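Local atomic coordinates of aldehyde dehydrogenase (Staphylococcus aureus, PDB entry 6K10), a protein that oxidises the carotenoid aldehyde 4,4'-diaponeurosporen-4-al to 4,4'-diaponeurosporenoic acid with NAD+, a step in making the pigment staphyloxanthin. Residues K104-K109 and K435-K440; Y112-I117 and P187-F192; N231-S236 and S272-E277. The protein carries 1 engineered substitution. All blocks are in the same frame, centred on the assembly; numbering follows the deposited sequence.

Interaction 1 of 3, residues K104-K109 and K435-K440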
loop_
_atom_site.group_PDB
_atom_site.type_symbol
_atom_site.label_atom_id
_atom_site.label_comp_id
_atom_site.label_asym_id
_atom_site.label_seq_id
_atom_site.Cartn_x
_atom_site.Cartn_y
_atom_site.Cartn_z
ATOM N N LYS A 104 0.162 -18.213 19.785
ATOM C CA LYS A 104 1.168 -18.272 18.733
ATOM C C LYS A 104 0.710 -17.385 17.584
ATOM O O LYS A 104 -0.466 -17.401 17.215
ATOM C CB LYS A 104 1.369 -19.706 18.227
ATOM C CG LYS A 104 1.757 -20.724 19.290
ATOM C CD LYS A 104 2.791 -20.187 20.263
ATOM C CE LYS A 104 2.904 -21.091 21.481
ATOM N NZ LYS A 104 3.652 -20.440 22.591
ATOM N N SER A 105 1.634 -16.614 17.014
ATOM C CA SER A 105 1.299 -15.617 16.003
ATOM C C SER A 105 1.972 -15.952 14.679
ATOM O O SER A 105 3.126 -16.385 14.649
ATOM C CB SER A 105 1.696 -14.213 16.464
ATOM O OG SER A 105 1.085 -13.894 17.704
ATOM N N TYR A 106 1.245 -15.726 13.584
ATOM C CA TYR A 106 1.697 -16.065 12.241
ATOM C C TYR A 106 1.231 -15.018 11.245
ATOM O O TYR A 106 0.283 -14.272 11.493
ATOM C CB TYR A 106 1.179 -17.438 11.785
ATOM C CG TYR A 106 1.386 -18.550 12.778
ATOM C CD1 TYR A 106 2.560 -19.286 12.782
ATOM C CD2 TYR A 106 0.408 -18.862 13.713
ATOM C CE1 TYR A 106 2.758 -20.306 13.690
ATOM C CE2 TYR A 106 0.598 -19.878 14.625
ATOM C CZ TYR A 106 1.770 -20.595 14.611
ATOM O OH TYR A 106 1.958 -21.608 15.521
ATOM N N ILE A 107 1.901 -14.996 10.095
ATOM C CA ILE A 107 1.499 -14.177 8.958
ATOM C C ILE A 107 1.508 -15.069 7.727
ATOM O O ILE A 107 2.569 -15.552 7.312
ATOM C CB ILE A 107 2.413 -12.962 8.756
ATOM C CG1 ILE A 107 2.281 -12.005 9.942
ATOM C CG2 ILE A 107 2.063 -12.255 7.447
ATOM C CD1 ILE A 107 3.196 -10.804 9.875
ATOM N N LYS A 108 0.329 -15.298 7.154
ATOM C CA LYS A 108 0.178 -16.042 5.913
ATOM C C LYS A 108 0.291 -15.084 4.733
ATOM O O LYS A 108 -0.331 -14.018 4.735
ATOM C CB LYS A 108 -1.177 -16.753 5.898
ATOM C CG LYS A 108 -1.660 -17.219 4.531
ATOM C CD LYS A 108 -0.986 -18.513 4.120
ATOM C CE LYS A 108 -1.706 -19.149 2.941
ATOM N NZ LYS A 108 -1.242 -20.538 2.683
ATOM N N LYS A 109 1.092 -15.455 3.736
ATOM C CA LYS A 109 1.200 -14.691 2.499
ATOM C C LYS A 109 0.291 -15.333 1.458
ATOM O O LYS A 109 0.471 -16.507 1.116
ATOM C CB LYS A 109 2.643 -14.642 1.997
ATOM C CG LYS A 109 3.484 -13.527 2.599
ATOM C CD LYS A 109 4.404 -14.051 3.686
ATOM N N LYS A 435 -1.746 -11.885 5.743
ATOM C CA LYS A 435 -2.901 -12.258 6.552
ATOM C C LYS A 435 -2.410 -12.718 7.921
ATOM O O LYS A 435 -1.890 -13.828 8.064
ATOM C CB LYS A 435 -3.713 -13.343 5.851
ATOM C CG LYS A 435 -5.002 -13.726 6.556
ATOM C CD LYS A 435 -5.859 -14.620 5.667
ATOM C CE LYS A 435 -5.309 -16.035 5.594
ATOM N NZ LYS A 435 -5.991 -16.844 4.542
ATOM N N SER A 436 -2.576 -11.860 8.921
ATOM C CA SER A 436 -2.212 -12.218 10.283
ATOM C C SER A 436 -3.196 -13.232 10.840
ATOM O O SER A 436 -4.404 -13.134 10.614
ATOM C CB SER A 436 -2.204 -10.982 11.179
ATOM O OG SER A 436 -1.239 -10.044 10.751
ATOM N N TYR A 437 -2.686 -14.210 11.579
ATOM C CA TYR A 437 -3.580 -15.067 12.337
ATOM C C TYR A 437 -2.846 -15.636 13.540
ATOM O O TYR A 437 -1.618 -15.752 13.547
ATOM C CB TYR A 437 -4.183 -16.186 11.476
ATOM C CG TYR A 437 -3.228 -17.276 11.046
ATOM C CD1 TYR A 437 -2.524 -17.178 9.853
ATOM C CD2 TYR A 437 -3.057 -18.418 11.817
ATOM C CE1 TYR A 437 -1.660 -18.180 9.451
ATOM C CE2 TYR A 437 -2.196 -19.422 11.425
ATOM C CZ TYR A 437 -1.502 -19.300 10.242
ATOM O OH TYR A 437 -0.646 -20.305 9.852
ATOM N N ILE A 438 -3.620 -15.967 14.569
ATOM C CA ILE A 438 -3.079 -16.527 15.795
ATOM C C ILE A 438 -3.660 -17.916 16.006
ATOM O O ILE A 438 -4.647 -18.313 15.381
ATOM C CB ILE A 438 -3.360 -15.637 17.023
ATOM C CG1 ILE A 438 -4.865 -15.438 17.203
ATOM C CG2 ILE A 438 -2.651 -14.306 16.892
ATOM C CD1 ILE A 438 -5.255 -14.860 18.543
ATOM N N PHE A 439 -3.018 -18.657 16.901
ATOM C CA PHE A 439 -3.524 -19.919 17.412
ATOM C C PHE A 439 -3.388 -19.897 18.925
ATOM O O PHE A 439 -2.351 -19.483 19.454
ATOM C CB PHE A 439 -2.760 -21.119 16.822
ATOM C CG PHE A 439 -3.067 -22.428 17.497
ATOM C CD1 PHE A 439 -4.122 -23.216 17.063
ATOM C CD2 PHE A 439 -2.296 -22.877 18.560
ATOM C CE1 PHE A 439 -4.408 -24.421 17.680
ATOM C CE2 PHE A 439 -2.578 -24.079 19.182
ATOM C CZ PHE A 439 -3.634 -24.852 18.741
ATOM N N LYS A 440 -4.437 -20.325 19.623
ATOM C CA LYS A 440 -4.364 -20.481 21.071
ATOM C C LYS A 440 -4.965 -21.825 21.444
ATOM O O LYS A 440 -6.127 -22.098 21.128
ATOM C CB LYS A 440 -5.076 -19.342 21.808
ATOM C CG LYS A 440 -4.824 -19.372 23.310
ATOM C CD LYS A 440 -5.009 -18.011 23.959
ATOM C CE LYS A 440 -6.470 -17.699 24.215
ATOM N NZ LYS A 440 -6.631 -16.387 24.902
#

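Interaction 2 of 3, residues Y112-I117 and P187-F192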
loop_
_atom_site.group_PDB
_atom_site.type_symbol
_atom_site.label_atom_id
_atom_site.label_comp_id
_atom_site.label_asym_id
_atom_site.label_seq_id
_atom_site.Cartn_x
_atom_site.Cartn_y
_atom_site.Cartn_z
ATOM N N TYR A 112 -4.074 -11.954 -4.023
ATOM C CA TYR A 112 -5.319 -11.202 -4.120
ATOM C C TYR A 112 -6.351 -11.938 -4.962
ATOM O O TYR A 112 -7.548 -11.898 -4.659
ATOM C CB TYR A 112 -5.050 -9.823 -4.720
ATOM C CG TYR A 112 -4.456 -8.828 -3.756
ATOM C CD1 TYR A 112 -5.242 -8.216 -2.791
ATOM C CD2 TYR A 112 -3.109 -8.497 -3.815
ATOM C CE1 TYR A 112 -4.705 -7.301 -1.910
ATOM C CE2 TYR A 112 -2.561 -7.583 -2.937
ATOM C CZ TYR A 112 -3.364 -6.989 -1.986
ATOM O OH TYR A 112 -2.829 -6.076 -1.109
ATOM N N GLY A 113 -5.906 -12.605 -6.024
ATOM C CA GLY A 113 -6.812 -13.285 -6.927
ATOM C C GLY A 113 -6.464 -13.057 -8.383
ATOM O O GLY A 113 -5.462 -13.578 -8.879
ATOM N N THR A 114 -7.286 -12.271 -9.074
ATOM C CA THR A 114 -7.101 -11.959 -10.486
ATOM C C THR A 114 -6.713 -10.490 -10.606
ATOM O O THR A 114 -7.459 -9.612 -10.158
ATOM C CB THR A 114 -8.377 -12.256 -11.274
ATOM O OG1 THR A 114 -8.683 -13.653 -11.174
ATOM C CG2 THR A 114 -8.205 -11.878 -12.737
ATOM N N VAL A 115 -5.552 -10.225 -11.205
ATOM C CA VAL A 115 -4.973 -8.889 -11.203
ATOM C C VAL A 115 -4.837 -8.377 -12.632
ATOM O O VAL A 115 -4.824 -9.141 -13.603
ATOM C CB VAL A 115 -3.608 -8.849 -10.483
ATOM C CG1 VAL A 115 -3.719 -9.474 -9.101
ATOM C CG2 VAL A 115 -2.539 -9.555 -11.311
ATOM N N LEU A 116 -4.732 -7.055 -12.746
ATOM C CA LEU A 116 -4.594 -6.360 -14.017
ATOM C C LEU A 116 -3.252 -5.644 -14.053
ATOM O O LEU A 116 -2.880 -4.969 -13.088
ATOM C CB LEU A 116 -5.731 -5.353 -14.217
ATOM C CG LEU A 116 -5.659 -4.460 -15.457
ATOM C CD1 LEU A 116 -5.609 -5.289 -16.737
ATOM C CD2 LEU A 116 -6.827 -3.486 -15.485
ATOM N N ILE A 117 -2.532 -5.790 -15.163
ATOM C CA ILE A 117 -1.240 -5.144 -15.362
ATOM C C ILE A 117 -1.313 -4.328 -16.643
ATOM O O ILE A 117 -1.562 -4.878 -17.724
ATOM C CB ILE A 117 -0.095 -6.167 -15.427
ATOM C CG1 ILE A 117 0.042 -6.894 -14.088
ATOM C CG2 ILE A 117 1.211 -5.483 -15.803
ATOM C CD1 ILE A 117 1.019 -8.044 -14.114
ATOM N N PRO A 187 -14.161 -5.771 -11.709
ATOM C CA PRO A 187 -13.730 -5.886 -10.304
ATOM C C PRO A 187 -12.510 -6.788 -10.133
ATOM O O PRO A 187 -12.559 -7.832 -9.473
ATOM C CB PRO A 187 -14.984 -6.451 -9.627
ATOM C CG PRO A 187 -15.598 -7.305 -10.678
ATOM C CD PRO A 187 -15.359 -6.583 -11.985
ATOM N N PHE A 188 -11.396 -6.381 -10.739
ATOM C CA PHE A 188 -10.122 -7.035 -10.482
ATOM C C PHE A 188 -9.799 -6.979 -8.991
ATOM O O PHE A 188 -10.269 -6.107 -8.258
ATOM C CB PHE A 188 -8.999 -6.362 -11.273
ATOM C CG PHE A 188 -8.929 -6.773 -12.717
ATOM C CD1 PHE A 188 -8.208 -7.893 -13.100
ATOM C CD2 PHE A 188 -9.569 -6.029 -13.694
ATOM C CE1 PHE A 188 -8.134 -8.268 -14.429
ATOM C CE2 PHE A 188 -9.499 -6.399 -15.024
ATOM C CZ PHE A 188 -8.781 -7.519 -15.392
ATOM N N ASP A 189 -8.983 -7.929 -8.541
ATOM C CA ASP A 189 -8.541 -7.929 -7.153
ATOM C C ASP A 189 -7.329 -7.037 -6.921
ATOM O O ASP A 189 -7.021 -6.725 -5.765
ATOM C CB ASP A 189 -8.242 -9.360 -6.697
ATOM C CG ASP A 189 -9.446 -10.277 -6.842
ATOM O OD1 ASP A 189 -10.439 -10.070 -6.113
ATOM O OD2 ASP A 189 -9.403 -11.198 -7.686
ATOM N N TYR A 190 -6.645 -6.618 -7.985
ATOM C CA TYR A 190 -5.555 -5.659 -7.893
ATOM C C TYR A 190 -5.311 -5.079 -9.278
ATOM O O TYR A 190 -5.488 -5.766 -10.288
ATOM C CB TYR A 190 -4.274 -6.303 -7.346
ATOM C CG TYR A 190 -3.332 -5.315 -6.705
ATOM C CD1 TYR A 190 -2.428 -4.592 -7.471
ATOM C CD2 TYR A 190 -3.351 -5.100 -5.334
ATOM C CE1 TYR A 190 -1.567 -3.679 -6.887
ATOM C CE2 TYR A 190 -2.494 -4.192 -4.741
ATOM C CZ TYR A 190 -1.605 -3.486 -5.520
ATOM O OH TYR A 190 -0.756 -2.584 -4.921
ATOM N N VAL A 191 -4.910 -3.810 -9.322
ATOM C CA VAL A 191 -4.573 -3.139 -10.572
ATOM C C VAL A 191 -3.175 -2.551 -10.451
ATOM O O VAL A 191 -2.897 -1.796 -9.514
ATOM C CB VAL A 191 -5.593 -2.039 -10.925
ATOM C CG1 VAL A 191 -5.119 -1.256 -12.134
ATOM C CG2 VAL A 191 -6.959 -2.652 -11.191
ATOM N N PHE A 192 -2.299 -2.898 -11.391
ATOM C CA PHE A 192 -0.936 -2.382 -11.454
ATOM C C PHE A 192 -0.800 -1.579 -12.738
ATOM O O PHE A 192 -1.020 -2.117 -13.825
ATOM C CB PHE A 192 0.091 -3.526 -11.403
ATOM C CG PHE A 192 1.522 -3.060 -11.280
ATOM C CD1 PHE A 192 2.178 -2.470 -12.353
ATOM C CD2 PHE A 192 2.209 -3.211 -10.090
ATOM C CE1 PHE A 192 3.484 -2.040 -12.237
ATOM C CE2 PHE A 192 3.521 -2.782 -9.972
ATOM C CZ PHE A 192 4.157 -2.198 -11.048
#

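Interaction 3 of 3, residues N231-S236 and S272-E277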
loop_
_atom_site.group_PDB
_atom_site.type_symbol
_atom_site.label_atom_id
_atom_site.label_comp_id
_atom_site.label_asym_id
_atom_site.label_seq_id
_atom_site.Cartn_x
_atom_site.Cartn_y
_atom_site.Cartn_z
ATOM N N ASN A 231 31.863 16.927 -9.343
ATOM C CA ASN A 231 32.808 16.473 -10.359
ATOM C C ASN A 231 32.097 16.603 -11.699
ATOM O O ASN A 231 31.247 15.781 -12.044
ATOM C CB ASN A 231 33.246 15.038 -10.088
ATOM C CG ASN A 231 34.352 14.574 -11.018
ATOM O OD1 ASN A 231 34.365 14.898 -12.206
ATOM N ND2 ASN A 231 35.292 13.808 -10.476
ATOM N N ILE A 232 32.452 17.639 -12.461
ATOM C CA ILE A 232 31.640 18.039 -13.608
ATOM C C ILE A 232 31.681 16.984 -14.708
ATOM O O ILE A 232 30.646 16.634 -15.286
ATOM C CB ILE A 232 32.090 19.415 -14.127
ATOM C CG1 ILE A 232 31.962 20.464 -13.021
ATOM C CG2 ILE A 232 31.278 19.814 -15.347
ATOM C CD1 ILE A 232 30.528 20.775 -12.636
ATOM N N LYS A 233 32.871 16.469 -15.026
ATOM C CA LYS A 233 32.965 15.518 -16.131
ATOM C C LYS A 233 32.284 14.201 -15.788
ATOM O O LYS A 233 31.562 13.637 -16.620
ATOM C CB LYS A 233 34.423 15.279 -16.520
ATOM C CG LYS A 233 34.566 14.473 -17.809
ATOM C CD LYS A 233 33.775 15.125 -18.938
ATOM C CE LYS A 233 34.023 14.453 -20.282
ATOM N NZ LYS A 233 33.557 13.039 -20.325
ATOM N N VAL A 234 32.501 13.692 -14.573
ATOM C CA VAL A 234 31.831 12.465 -14.152
ATOM C C VAL A 234 30.324 12.682 -14.063
ATOM O O VAL A 234 29.535 11.799 -14.419
ATOM C CB VAL A 234 32.411 11.969 -12.816
ATOM C CG1 VAL A 234 31.685 10.716 -12.356
ATOM C CG2 VAL A 234 33.900 11.702 -12.959
ATOM N N ALA A 235 29.902 13.852 -13.583
ATOM C CA ALA A 235 28.477 14.168 -13.558
ATOM C C ALA A 235 27.891 14.129 -14.961
ATOM O O ALA A 235 26.825 13.548 -15.187
ATOM C CB ALA A 235 28.249 15.539 -12.922
ATOM N N SER A 236 28.587 14.737 -15.922
ATOM C CA SER A 236 28.073 14.785 -17.284
ATOM C C SER A 236 27.964 13.389 -17.885
ATOM O O SER A 236 27.043 13.109 -18.662
ATOM C CB SER A 236 28.963 15.681 -18.144
ATOM O OG SER A 236 30.113 14.984 -18.589
ATOM N N SER A 272 28.501 18.237 -23.687
ATOM C CA SER A 272 28.717 18.168 -25.129
ATOM C C SER A 272 29.856 17.214 -25.465
ATOM O O SER A 272 29.757 16.411 -26.399
ATOM C CB SER A 272 29.006 19.564 -25.681
ATOM O OG SER A 272 27.985 20.479 -25.326
ATOM N N LYS A 273 30.952 17.292 -24.707
ATOM C CA LYS A 273 32.078 16.393 -24.931
ATOM C C LYS A 273 31.680 14.940 -24.711
ATOM O O LYS A 273 32.062 14.057 -25.490
ATOM C CB LYS A 273 33.234 16.772 -24.006
ATOM C CG LYS A 273 34.383 15.786 -24.020
ATOM C CD LYS A 273 35.449 16.187 -23.021
ATOM C CE LYS A 273 36.705 16.676 -23.711
ATOM N NZ LYS A 273 37.809 16.896 -22.736
ATOM N N THR A 274 30.918 14.672 -23.650
ATOM C CA THR A 274 30.495 13.307 -23.348
ATOM C C THR A 274 29.610 12.750 -24.456
ATOM O O THR A 274 29.751 11.588 -24.859
ATOM C CB THR A 274 29.759 13.282 -22.008
ATOM O OG1 THR A 274 30.688 13.518 -20.945
ATOM C CG2 THR A 274 29.070 11.942 -21.794
ATOM N N LEU A 275 28.687 13.571 -24.962
ATOM C CA LEU A 275 27.807 13.124 -26.037
ATOM C C LEU A 275 28.600 12.746 -27.282
ATOM O O LEU A 275 28.269 11.771 -27.965
ATOM C CB LEU A 275 26.781 14.211 -26.349
ATOM C CG LEU A 275 25.735 14.413 -25.253
ATOM C CD1 LEU A 275 24.922 15.679 -25.483
ATOM C CD2 LEU A 275 24.829 13.194 -25.174
ATOM N N ARG A 276 29.659 13.500 -27.588
ATOM C CA ARG A 276 30.523 13.133 -28.706
ATOM C C ARG A 276 31.276 11.838 -28.419
ATOM O O ARG A 276 31.459 11.007 -29.317
ATOM C CB ARG A 276 31.498 14.269 -29.014
ATOM C CG ARG A 276 30.830 15.526 -29.551
ATOM C CD ARG A 276 29.914 15.206 -30.721
ATOM N NE ARG A 276 29.182 16.385 -31.178
ATOM C CZ ARG A 276 28.143 16.343 -32.004
ATOM N NH1 ARG A 276 27.537 17.466 -32.367
ATOM N NH2 ARG A 276 27.706 15.180 -32.466
ATOM N N GLU A 277 31.721 11.650 -27.173
ATOM C CA GLU A 277 32.362 10.393 -26.796
ATOM C C GLU A 277 31.391 9.226 -26.908
ATOM O O GLU A 277 31.763 8.137 -27.363
ATOM C CB GLU A 277 32.906 10.493 -25.370
ATOM C CG GLU A 277 34.100 11.414 -25.218
ATOM C CD GLU A 277 34.412 11.723 -23.765
ATOM O OE1 GLU A 277 33.546 11.466 -22.902
ATOM O OE2 GLU A 277 35.522 12.219 -23.488
#

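Interaction 1 of 3, residues K104-K109 and K435-K440
Strands 104-109 and 435-439 run antiparallel. Six backbone hydrogen bonds join them, two at each of the pairs Lys-104/Phe-439, Tyr-106/Tyr-437 and Lys-108/Lys-435. Packing is tightest in the middle. Tyr-437 has its CG in the crowded position between backbone N and carbonyl carbon (chi1 71°), which brings its ring across to the other strand. CB of Tyr-106 lies over one face of the Tyr-437 ring, 3.8 Å from its centroid, as a CH-pi contact. The two rings are tilted by 25° and slid apart, so they barely overlap, and Tyr-106 CD2 approaches Tyr-437 CE2 at 3.5 Å. Lys-108 CB meets the edge of the same ring at Tyr-437 CE1 (3.9 Å). Lys-108 and Lys-435 lie side by side, pointing the same way. Lys-435 NZ pairs with Glu-110, and Lys-108 NZ bonds to Asn-388 of the second subunit. The other end is looser and partly exposed. There the ends of the Lys-104 and Phe-439 side chains lead away, and the joining is mostly by backbone: Lys-104 N to Phe-439 O is 2.8 Å and nearly straight (176°). The face with Ser-105, Ile-107, Ser-436 and Ile-438 is buried, partly by the second subunit. Residues 436-439 also pair in parallel with a strand of that subunit, continuing the sheet across the interface, as in the oligomerisation arm of the aldehyde dehydrogenase family.

Interaction 2 of 3, residues Y112-I117 and P187-F192
The parallel core of the sheet in the Rossmann-type NAD-binding domain holds this contact, between two neighbouring inner strands, 104-118 and 190-194. Asp-189 grips Thr-114 twice. Its carboxylate OD2 accepts from Thr-114 N through the anti lone pair, at 2.7 Å and almost straight (177°). Its own backbone N donates to Thr-114 O (2.8 Å). Gly-113 lets the carboxylate come close: a side chain there would run into Asp-189 OD2 and the preceding carbonyl. The two strands are then joined by Leu-116 N to Tyr-190 O (2.9 Å) and by Phe-192 N to Leu-116 O (2.7 Å). Tyr-190 N is buried here with no partner in the model. Strand 104-118 is an inner strand of the sheet: here its neighbour on the other side is the parallel strand 141-145. Helix 126-138 packs on the face with Val-115 and Ile-117, and helix 177-184 on the face with Leu-116. On that second face, Phe-188 lays its ring flat under the Leu-116 side chain. Leu-116 CB stands 3.6 Å from the Phe-188 ring centroid, only 6° off the normal, in a CH-pi contact. Leu-116 CG is anti to the backbone N (chi1 175°), and its methyl groups lie out past the rim of the ring, CD1 nearest CZ and CD2 nearest CE2. On the first face, Val-115 CG1 touches Tyr-190 CB at 3.7 Å. Tyr-190 CD2 lies over one face of the Tyr-112 ring, 3.5 Å from Tyr-112 CE2, with the two rings set obliquely. The Tyr-190 OH bonds to Thr-215.

Interaction 3 of 3, residues N231-S236 and S272-E277
Helices 232-244 and 264-279 pack side against side in the catalytic domain of the aldehyde dehydrogenase fold. The first is the connecting helix of a beta-alpha-beta crossover between the parallel strands 223-226 and 256-260. The local axes pass 9.8 Å apart at -50°, and the side chains meeting between them are largely polar. Lys-233 carries the contact. Its CG is anti to the backbone N, and bends at chi2 and chi4 turn its amine toward the other helix. Lys-233 and Glu-277 meet tip to tip: NZ is 3.0 Å from Glu-277 OE1, on the syn lone pair, in a salt bridge. The same NZ donates to Thr-274 OG1, also at 3.0 Å, and forms a salt bridge with Glu-237 of its own helix. Lys-273 crosses the Lys-233 chain at about a right angle, with Lys-273 CD 3.5 Å from Lys-233 CE. Thr-274 and Ser-236 both point into the interface. Their hydroxyls OG1 and OG lie 2.8 Å apart, and Thr-274 OG1 also bonds to Ala-270 O. Ser-236 OG sits in the crowded position (chi1 81°), where it donates to Lys-233 O at 2.8 Å, on a lone pair in the carbonyl plane.

In the fold
Interactions 1 and 2 share strand 104-118 and belong to one sheet, with centres 24 Å apart. Interaction 2 lies in the NAD-binding domain, and interaction 1 lies further out, where the sheet extends to the second subunit. Interaction 3 belongs to the other sheet-bearing half of the chain, on the opposite side of its centre, about 55 Å from interaction 1 and 44 Å from interaction 2, centre to centre. Interaction 2 comes nearest to catalysis. The side chain of Phe-192 is about 4 Å from that of Glu-217, a predicted active-site residue, and about 11 Å from that of Ser-251, the engineered residue at the other predicted active-site position.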